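Bifunctional dTDP-4-dehydrorhamnose 3,5-epimerase/dTDP-4-dehydrorhamnose reductase (Arabidopsis thaliana, PDB 4QQR) converts dTDP-4-dehydro-6-deoxyglucose into dTDP-L-rhamnose by 3,5-epimerization followed by NADPH-dependent 4-reduction, and accepts the UDP-linked substrate as well. Local coordinates at residues I129-K132 with E133-P137; Y144-T147 with K148-E152; T270-K273 with T274-E278. All blocks are in the same frame, centred on the assembly; numbering follows the deposited sequence.

Interaction 1: I129-K132 with E133-P137; sequences IGFK and EEDTP. With ZN (zinc ion), chain C.
K132 and D135 close a beta-turn in the loop between strand 107-113 and helix 143-155, and the same aspartate carries a zinc ion. Two hydrogen bonds hold the turn: D135 N donates to K132 O, with E133 and E134 at the corner in near type I geometry, and K132 N donates to D135 OD2 at 3.2 Å, almost straight at 170°. That N-H meets the carboxylate from above its plane. D135 has CG anti to its carbonyl carbon (chi1 -80°), which folds the short side chain back over the turn; aspartate suits the place, its short chain letting one carboxylate oxygen serve both the K132 amide and the metal. D135 OD2 also binds zinc at 2.5 Å, with H123 NE2 as a second ligand. The D135 carboxylate stands nearly perpendicular to the F131 ring, whose edge is touched by OD2 through CD1 at 3.3 Å; F131 stacks on H123. The aliphatic part of K132 crosses the carboxylate of E134, but NZ is 5.2 Å from E134 OE1 and makes no salt bridge. R165 adds a second donor to K132 O. With a metal and an amide N-H both gathered on OD2, D135 probably remains ionised.

Interaction 2: Y144-T147 with K148-E152; sequences YSKT and KAMVE
Y144 lies against K148 with its ring face over the lysine's aliphatic chain, one turn apart on helix 143-155. The spacing is that of the YxxxK signature of short-chain dehydrogenases/reductases, in which the tyrosine and lysine serve in catalysis and in holding the cofactor; the arrangement is consistent with that role here, since the side chains of Y144 and V70, a probable NADPH-binding residue, are about 4 Å apart. K148 CG sits 3.9 Å from the centroid of the Y144 ring and 19° off its normal, a CH-pi contact shifted toward the CE2-CZ bond at the rim. The lysine gets there by turning at chi2 and chi3 (-58° and -79°), so that its methylenes follow the ring outward: K148 CE comes within 3.9 Å of Y144 OH, and NZ ends 4.2 Å from the same oxygen. Replacing Y144 by an alanine removes the ring face and the phenol near K148 NZ, and is likely to set the lysine chain free to turn. Beneath the side chains runs an unbroken alpha-helical ladder, the amides of K148, A149, M150 and V151 each bonding four residues back. The small or beta-branched residues suit the buried sides: S145 OG bonds to F139 O and T147 OG1 to F143 O, while T147 and M150 pack on L154 of the second subunit. Along the M150 side, the methyl CE stops 4.2 Å from K146 CG.

Interaction 3: T270-K273 with T274-E278; sequences TKLK and TEFPE
The F276 ring takes L272 O and E278 OE1 at its edge, both in the ring plane. L272 CD2 approaches the ring obliquely, 3.5 Å from F276 CD2, in an apolar contact. With its CG set beside the backbone N (chi1 -66°), F276 holds its ring next to the last turn of helix 270-275. Here the helix stops: F276 is the first to leave helical angles, and its amide makes weak hydrogen bonds to both L272 O and K273 O. P277 has no N-H to carry the helical bonding on and so suits a place where the helix has just ended; its CA lies 3.4 Å from K273 O in a CA-H...O contact. At the start of helix 270-275, T270 O receives two hydrogen bonds from T274, one from N at 2.9 Å and one from OG1 at 3.1 Å. The hydroxyl stands beside the T274 backbone N, which turns it back along the helix, and it meets the carbonyl from above its plane; threonine thereby satisfies its own polar atom. Other polar ends have partners elsewhere: E275 OE2 forms a salt bridge with R213, K271 NZ bonds I218 O and lies by cation-pi on Y219, and T270 OG1 bonds D268. Helix 270-275 lies against helix 200-212, L272 packing on L203 and F276 on I206, E209 and M210, while K271 ties it to strand 217-220, at the edge of the sheet within this chain.

All three contacts are local, each within one short run of chain, yet their chemistry differs. Interaction 1 is a loop turn held by polar groups and a metal; interaction 2 runs along most of helix 143-155, from near its start, where aromatic and aliphatic surfaces meet beside the probable NADPH site and the subunit interface; interaction 3 is a helix end. Interaction 2 is the most buried, with no fully exposed residue in contact, whereas interactions 1 and 3 both have exposed residues. The loop of interaction 1 leads into the helix of interaction 2, where P137 CB and A149 CB pack at 3.9 Å, and touches interaction 3 through E133 and K271. Interactions 2 and 3 do not meet.

Interaction 1: I129-K132 with E133-P137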
ATOM      1  N   ILE A 129      14.545  15.035  20.888  1.00 52.01           N
ATOM      2  CA  ILE A 129      14.472  13.626  20.512  1.00 55.86           C
ATOM      3  C   ILE A 129      13.719  13.477  19.198  1.00 53.82           C
ATOM      4  O   ILE A 129      12.525  13.794  19.121  1.00 54.42           O
ATOM      5  CB  ILE A 129      13.774  12.767  21.586  1.00 56.78           C
ATOM      6  CG1 ILE A 129      14.567  12.822  22.894  1.00 59.51           C
ATOM      7  CG2 ILE A 129      13.612  11.332  21.092  1.00 55.85           C
ATOM      8  CD1 ILE A 129      16.074  12.626  22.708  1.00 56.83           C
ATOM      9  N   GLY A 130      14.417  12.994  18.173  1.00 51.03           N
ATOM     10  CA  GLY A 130      13.856  12.900  16.838  1.00 48.13           C
ATOM     11  C   GLY A 130      13.541  11.477  16.425  1.00 49.42           C
ATOM     12  O   GLY A 130      14.117  10.520  16.952  1.00 52.12           O
ATOM     13  N   PHE A 131      12.611  11.345  15.484  1.00 46.67           N
ATOM     14  CA  PHE A 131      12.212  10.047  14.965  1.00 47.15           C
ATOM     15  C   PHE A 131      13.299   9.415  14.123  1.00 50.01           C
ATOM     16  O   PHE A 131      13.983  10.085  13.346  1.00 49.55           O
ATOM     17  CB  PHE A 131      10.953  10.175  14.127  1.00 47.67           C
ATOM     18  CG  PHE A 131       9.703  10.346  14.937  1.00 50.27           C
ATOM     19  CD1 PHE A 131       9.195   9.287  15.683  1.00 43.36           C
ATOM     20  CD2 PHE A 131       9.026  11.560  14.943  1.00 45.79           C
ATOM     21  CE1 PHE A 131       8.040   9.430  16.411  1.00 44.85           C
ATOM     22  CE2 PHE A 131       7.867  11.714  15.686  1.00 47.43           C
ATOM     23  CZ  PHE A 131       7.376  10.643  16.423  1.00 50.80           C
ATOM     24  N   LYS A 132      13.452   8.108  14.274  1.00 51.31           N
ATOM     25  CA  LYS A 132      14.473   7.407  13.524  1.00 51.56           C
ATOM     26  C   LYS A 132      13.936   6.743  12.255  1.00 46.38           C
ATOM     27  O   LYS A 132      12.729   6.626  12.053  1.00 43.89           O
ATOM     28  CB  LYS A 132      15.158   6.389  14.426  1.00 53.08           C
ATOM     29  CG  LYS A 132      16.146   7.001  15.369  1.00 52.43           C
ATOM     30  CD  LYS A 132      16.773   5.927  16.199  1.00 59.73           C
ATOM     31  CE  LYS A 132      17.935   6.473  17.012  1.00 72.45           C
ATOM     32  NZ  LYS A 132      18.122   5.698  18.283  1.00 71.93           N
ATOM     33  N   GLU A 133      14.854   6.330  11.393  1.00 45.40           N
ATOM     34  CA  GLU A 133      14.504   5.573  10.200  1.00 47.86           C
ATOM     35  C   GLU A 133      13.664   4.337  10.560  1.00 48.11           C
ATOM     36  O   GLU A 133      12.631   4.059   9.942  1.00 45.98           O
ATOM     37  CB  GLU A 133      15.779   5.178   9.443  1.00 45.11           C
ATOM     38  CG  GLU A 133      16.514   6.365   8.765  1.00 45.51           C
ATOM     39  CD  GLU A 133      17.303   7.249   9.728  1.00 45.35           C
ATOM     40  OE1 GLU A 133      17.181   7.044  10.956  1.00 46.62           O
ATOM     41  OE2 GLU A 133      18.049   8.143   9.257  1.00 43.26           O
ATOM     42  N   GLU A 134      14.087   3.625  11.594  1.00 48.71           N
ATOM     43  CA  GLU A 134      13.437   2.375  11.976  1.00 51.75           C
ATOM     44  C   GLU A 134      12.064   2.610  12.592  1.00 50.60           C
ATOM     45  O   GLU A 134      11.249   1.700  12.657  1.00 56.31           O
ATOM     46  CB  GLU A 134      14.318   1.575  12.939  1.00 49.23           C
ATOM     47  CG  GLU A 134      15.818   1.674  12.633  1.00 56.22           C
ATOM     48  CD  GLU A 134      16.419   2.989  13.135  1.00 57.79           C
ATOM     49  OE1 GLU A 134      15.899   3.506  14.144  1.00 59.36           O
ATOM     50  OE2 GLU A 134      17.376   3.513  12.516  1.00 58.94           O
ATOM     51  N   ASP A 135      11.807   3.832  13.036  1.00 51.30           N
ATOM     52  CA  ASP A 135      10.581   4.127  13.767  1.00 48.20           C
ATOM     53  C   ASP A 135       9.370   3.920  12.898  1.00 48.74           C
ATOM     54  O   ASP A 135       9.439   4.024  11.671  1.00 54.10           O
ATOM     55  CB  ASP A 135      10.598   5.563  14.290  1.00 51.44           C
ATOM     56  CG  ASP A 135      11.404   5.713  15.559  1.00 52.54           C
ATOM     57  OD1 ASP A 135      12.127   4.764  15.926  1.00 55.36           O
ATOM     58  OD2 ASP A 135      11.301   6.778  16.201  1.00 52.83           O
ATOM     59  N   THR A 136       8.253   3.642  13.546  1.00 47.53           N
ATOM     60  CA  THR A 136       7.024   3.339  12.843  1.00 50.07           C
ATOM     61  C   THR A 136       6.215   4.616  12.720  1.00 48.19           C
ATOM     62  O   THR A 136       5.934   5.247  13.725  1.00 51.63           O
ATOM     63  CB  THR A 136       6.239   2.281  13.621  1.00 50.81           C
ATOM     64  OG1 THR A 136       7.038   1.092  13.719  1.00 52.50           O
ATOM     65  CG2 THR A 136       4.932   1.966  12.936  1.00 49.32           C
ATOM     66  N   PRO A 137       5.859   5.013  11.487  1.00 50.59           N
ATOM     67  CA  PRO A 137       5.125   6.267  11.277  1.00 51.12           C
ATOM     68  C   PRO A 137       3.955   6.343  12.227  1.00 50.58           C
ATOM     69  O   PRO A 137       3.217   5.361  12.358  1.00 51.57           O
ATOM     70  CB  PRO A 137       4.629   6.148   9.832  1.00 43.01           C
ATOM     71  CG  PRO A 137       5.670   5.350   9.183  1.00 46.97           C
ATOM     72  CD  PRO A 137       6.101   4.315  10.216  1.00 50.17           C
TER
HETATM   73 ZN    ZN C 401      12.456   7.163  18.352  1.00 79.81          ZN

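Interaction 2: Y144-T147 with K148-E152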
ATOM      1  N   TYR A 144      -3.199  11.019   2.510  1.00 49.87           N
ATOM      2  CA  TYR A 144      -1.863  11.195   1.977  1.00 52.72           C
ATOM      3  C   TYR A 144      -0.840  10.556   2.912  1.00 51.58           C
ATOM      4  O   TYR A 144       0.026   9.799   2.484  1.00 49.74           O
ATOM      5  CB  TYR A 144      -1.543  12.682   1.743  1.00 53.43           C
ATOM      6  CG  TYR A 144      -0.275  12.849   0.950  1.00 55.34           C
ATOM      7  CD1 TYR A 144      -0.245  12.523  -0.396  1.00 55.75           C
ATOM      8  CD2 TYR A 144       0.899  13.282   1.551  1.00 53.34           C
ATOM      9  CE1 TYR A 144       0.909  12.641  -1.126  1.00 57.94           C
ATOM     10  CE2 TYR A 144       2.066  13.404   0.830  1.00 52.08           C
ATOM     11  CZ  TYR A 144       2.068  13.076  -0.513  1.00 58.13           C
ATOM     12  OH  TYR A 144       3.217  13.189  -1.269  1.00 62.69           O
ATOM     13  N   SER A 145      -0.985  10.837   4.203  1.00 55.57           N
ATOM     14  CA  SER A 145      -0.067  10.346   5.227  1.00 52.77           C
ATOM     15  C   SER A 145      -0.036   8.821   5.357  1.00 49.64           C
ATOM     16  O   SER A 145       1.030   8.209   5.456  1.00 46.73           O
ATOM     17  CB  SER A 145      -0.437  10.955   6.569  1.00 49.30           C
ATOM     18  OG  SER A 145       0.743  11.299   7.247  1.00 54.55           O
ATOM     19  N   LYS A 146      -1.216   8.213   5.375  1.00 51.85           N
ATOM     20  CA  LYS A 146      -1.308   6.773   5.515  1.00 52.17           C
ATOM     21  C   LYS A 146      -0.704   6.126   4.268  1.00 48.60           C
ATOM     22  O   LYS A 146       0.032   5.141   4.355  1.00 46.46           O
ATOM     23  CB  LYS A 146      -2.767   6.362   5.703  1.00 52.99           C
ATOM     24  CG  LYS A 146      -2.966   5.079   6.497  1.00 53.13           C
ATOM     25  CD  LYS A 146      -4.455   4.751   6.650  1.00 58.65           C
ATOM     26  CE  LYS A 146      -5.284   6.021   6.897  1.00 57.53           C
ATOM     27  NZ  LYS A 146      -6.101   5.931   8.132  1.00 52.17           N
ATOM     28  N   THR A 147      -0.993   6.718   3.114  1.00 47.40           N
ATOM     29  CA  THR A 147      -0.546   6.170   1.839  1.00 45.55           C
ATOM     30  C   THR A 147       0.977   6.186   1.688  1.00 45.81           C
ATOM     31  O   THR A 147       1.586   5.169   1.304  1.00 41.68           O
ATOM     32  CB  THR A 147      -1.218   6.887   0.659  1.00 43.29           C
ATOM     33  OG1 THR A 147      -2.641   6.755   0.776  1.00 48.48           O
ATOM     34  CG2 THR A 147      -0.781   6.282  -0.649  1.00 43.00           C
ATOM     35  N   LYS A 148       1.597   7.323   1.991  1.00 45.27           N
ATOM     36  CA  LYS A 148       3.048   7.417   1.877  1.00 42.75           C
ATOM     37  C   LYS A 148       3.731   6.471   2.869  1.00 42.74           C
ATOM     38  O   LYS A 148       4.728   5.835   2.532  1.00 40.30           O
ATOM     39  CB  LYS A 148       3.515   8.855   2.053  1.00 42.48           C
ATOM     40  CG  LYS A 148       3.010   9.783   0.965  1.00 50.86           C
ATOM     41  CD  LYS A 148       3.424   9.335  -0.447  1.00 50.17           C
ATOM     42  CE  LYS A 148       4.879   9.711  -0.757  1.00 50.16           C
ATOM     43  NZ  LYS A 148       5.199   9.612  -2.217  1.00 52.06           N
ATOM     44  N   ALA A 149       3.179   6.359   4.074  1.00 38.60           N
ATOM     45  CA  ALA A 149       3.668   5.357   5.020  1.00 43.64           C
ATOM     46  C   ALA A 149       3.623   3.926   4.448  1.00 43.00           C
ATOM     47  O   ALA A 149       4.624   3.210   4.519  1.00 41.90           O
ATOM     48  CB  ALA A 149       2.925   5.431   6.345  1.00 41.50           C
ATOM     49  N   MET A 150       2.470   3.524   3.897  1.00 40.64           N
ATOM     50  CA  MET A 150       2.305   2.227   3.218  1.00 42.36           C
ATOM     51  C   MET A 150       3.401   1.928   2.197  1.00 44.44           C
ATOM     52  O   MET A 150       4.072   0.888   2.281  1.00 42.97           O
ATOM     53  CB  MET A 150       0.948   2.128   2.509  1.00 43.59           C
ATOM     54  CG  MET A 150      -0.264   2.236   3.428  1.00 47.04           C
ATOM     55  SD  MET A 150      -1.820   1.891   2.583  1.00 51.24           S
ATOM     56  CE  MET A 150      -2.932   1.665   3.975  1.00 45.83           C
ATOM     57  N   VAL A 151       3.574   2.837   1.233  1.00 45.82           N
ATOM     58  CA  VAL A 151       4.621   2.686   0.215  1.00 44.17           C
ATOM     59  C   VAL A 151       5.984   2.592   0.861  1.00 42.90           C
ATOM     60  O   VAL A 151       6.766   1.700   0.516  1.00 45.04           O
ATOM     61  CB  VAL A 151       4.628   3.829  -0.833  1.00 43.29           C
ATOM     62  CG1 VAL A 151       5.837   3.705  -1.747  1.00 37.02           C
ATOM     63  CG2 VAL A 151       3.347   3.799  -1.644  1.00 44.56           C
ATOM     64  N   GLU A 152       6.268   3.482   1.810  1.00 40.02           N
ATOM     65  CA  GLU A 152       7.564   3.438   2.472  1.00 39.84           C
ATOM     66  C   GLU A 152       7.803   2.094   3.146  1.00 40.04           C
ATOM     67  O   GLU A 152       8.886   1.533   3.036  1.00 44.41           O
ATOM     68  CB  GLU A 152       7.749   4.556   3.492  1.00 36.56           C
ATOM     69  CG  GLU A 152       9.128   4.475   4.127  1.00 38.52           C
ATOM     70  CD  GLU A 152       9.379   5.521   5.201  1.00 46.08           C
ATOM     71  OE1 GLU A 152       9.980   6.581   4.872  1.00 44.16           O
ATOM     72  OE2 GLU A 152       9.008   5.266   6.380  1.00 47.08           O
TER

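Interaction 3: T270-K273 with T274-E278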
ATOM      1  N   THR A 270      21.218  11.546  12.734  1.00 40.46           N
ATOM      2  CA  THR A 270      22.418  10.764  13.024  1.00 41.73           C
ATOM      3  C   THR A 270      22.916   9.941  11.838  1.00 43.30           C
ATOM      4  O   THR A 270      24.089  10.032  11.452  1.00 46.81           O
ATOM      5  CB  THR A 270      22.181   9.843  14.226  1.00 41.99           C
ATOM      6  OG1 THR A 270      21.819  10.644  15.355  1.00 43.19           O
ATOM      7  CG2 THR A 270      23.420   9.038  14.547  1.00 37.00           C
ATOM      8  N   LYS A 271      22.019   9.165  11.246  1.00 37.61           N
ATOM      9  CA  LYS A 271      22.394   8.298  10.141  1.00 38.37           C
ATOM     10  C   LYS A 271      22.910   9.053   8.917  1.00 40.65           C
ATOM     11  O   LYS A 271      23.897   8.642   8.328  1.00 45.38           O
ATOM     12  CB  LYS A 271      21.242   7.363   9.769  1.00 42.71           C
ATOM     13  CG  LYS A 271      21.558   6.316   8.703  1.00 41.94           C
ATOM     14  CD  LYS A 271      20.316   5.492   8.442  1.00 41.38           C
ATOM     15  CE  LYS A 271      20.540   4.373   7.451  1.00 40.20           C
ATOM     16  NZ  LYS A 271      19.378   3.421   7.517  1.00 37.31           N
ATOM     17  N   LEU A 272      22.270  10.158   8.541  1.00 42.70           N
ATOM     18  CA  LEU A 272      22.760  10.970   7.413  1.00 42.39           C
ATOM     19  C   LEU A 272      24.081  11.671   7.738  1.00 43.30           C
ATOM     20  O   LEU A 272      24.963  11.757   6.878  1.00 41.76           O
ATOM     21  CB  LEU A 272      21.726  12.015   6.970  1.00 39.41           C
ATOM     22  CG  LEU A 272      21.497  12.184   5.465  1.00 42.26           C
ATOM     23  CD1 LEU A 272      21.584  13.631   5.030  1.00 39.60           C
ATOM     24  CD2 LEU A 272      22.447  11.306   4.630  1.00 45.34           C
ATOM     25  N   LYS A 273      24.216  12.163   8.973  1.00 41.64           N
ATOM     26  CA  LYS A 273      25.427  12.883   9.397  1.00 44.07           C
ATOM     27  C   LYS A 273      26.646  11.975   9.475  1.00 45.41           C
ATOM     28  O   LYS A 273      27.762  12.375   9.130  1.00 44.29           O
ATOM     29  CB  LYS A 273      25.222  13.548  10.758  1.00 45.11           C
ATOM     30  CG  LYS A 273      26.391  14.430  11.197  1.00 47.12           C
ATOM     31  CD  LYS A 273      26.041  15.900  11.009  1.00 47.07           C
ATOM     32  CE  LYS A 273      27.158  16.813  11.461  1.00 42.96           C
ATOM     33  NZ  LYS A 273      28.141  17.017  10.396  1.00 42.59           N
ATOM     34  N   THR A 274      26.425  10.753   9.953  1.00 44.85           N
ATOM     35  CA  THR A 274      27.487   9.767  10.030  1.00 44.66           C
ATOM     36  C   THR A 274      28.048   9.477   8.639  1.00 46.35           C
ATOM     37  O   THR A 274      29.258   9.350   8.469  1.00 48.33           O
ATOM     38  CB  THR A 274      26.994   8.476  10.708  1.00 47.33           C
ATOM     39  OG1 THR A 274      26.800   8.729  12.109  1.00 44.57           O
ATOM     40  CG2 THR A 274      27.999   7.350  10.521  1.00 37.88           C
ATOM     41  N   GLU A 275      27.163   9.408   7.649  1.00 43.80           N
ATOM     42  CA  GLU A 275      27.555   9.191   6.265  1.00 41.70           C
ATOM     43  C   GLU A 275      28.028  10.478   5.586  1.00 47.06           C
ATOM     44  O   GLU A 275      28.769  10.420   4.606  1.00 48.48           O
ATOM     45  CB  GLU A 275      26.384   8.585   5.475  1.00 45.85           C
ATOM     46  CG  GLU A 275      26.736   8.152   4.044  1.00 48.29           C
ATOM     47  CD  GLU A 275      27.752   7.004   4.007  1.00 49.75           C
ATOM     48  OE1 GLU A 275      27.587   6.057   4.819  1.00 44.09           O
ATOM     49  OE2 GLU A 275      28.712   7.063   3.186  1.00 44.16           O
ATOM     50  N   PHE A 276      27.595  11.635   6.093  1.00 47.02           N
ATOM     51  CA  PHE A 276      27.999  12.938   5.534  1.00 45.82           C
ATOM     52  C   PHE A 276      28.337  13.970   6.632  1.00 50.03           C
ATOM     53  O   PHE A 276      27.489  14.799   6.993  1.00 47.50           O
ATOM     54  CB  PHE A 276      26.897  13.488   4.618  1.00 42.44           C
ATOM     55  CG  PHE A 276      26.683  12.673   3.373  1.00 45.21           C
ATOM     56  CD1 PHE A 276      27.443  12.905   2.238  1.00 43.85           C
ATOM     57  CD2 PHE A 276      25.734  11.657   3.342  1.00 45.96           C
ATOM     58  CE1 PHE A 276      27.261  12.143   1.104  1.00 44.60           C
ATOM     59  CE2 PHE A 276      25.542  10.891   2.214  1.00 42.47           C
ATOM     60  CZ  PHE A 276      26.302  11.129   1.094  1.00 46.31           C
ATOM     61  N   PRO A 277      29.573  13.913   7.174  1.00 51.25           N
ATOM     62  CA  PRO A 277      30.038  14.788   8.274  1.00 52.00           C
ATOM     63  C   PRO A 277      29.920  16.294   7.972  1.00 48.23           C
ATOM     64  O   PRO A 277      29.705  17.121   8.852  1.00 47.43           O
ATOM     65  CB  PRO A 277      31.517  14.402   8.426  1.00 53.81           C
ATOM     66  CG  PRO A 277      31.602  12.990   7.882  1.00 46.97           C
ATOM     67  CD  PRO A 277      30.606  12.940   6.759  1.00 48.14           C
ATOM     68  N   GLU A 278      30.072  16.627   6.707  1.00 45.67           N
ATOM     69  CA  GLU A 278      29.960  17.990   6.222  1.00 50.80           C
ATOM     70  C   GLU A 278      28.519  18.536   6.265  1.00 51.24           C
ATOM     71  O   GLU A 278      28.291  19.717   5.988  1.00 48.73           O
ATOM     72  CB  GLU A 278      30.470  17.988   4.789  1.00 53.93           C
ATOM     73  CG  GLU A 278      30.636  16.524   4.321  1.00 60.23           C
ATOM     74  CD  GLU A 278      30.514  16.351   2.825  1.00 64.55           C
ATOM     75  OE1 GLU A 278      30.339  15.193   2.392  1.00 63.42           O
ATOM     76  OE2 GLU A 278      30.606  17.365   2.092  1.00 66.70           O
TER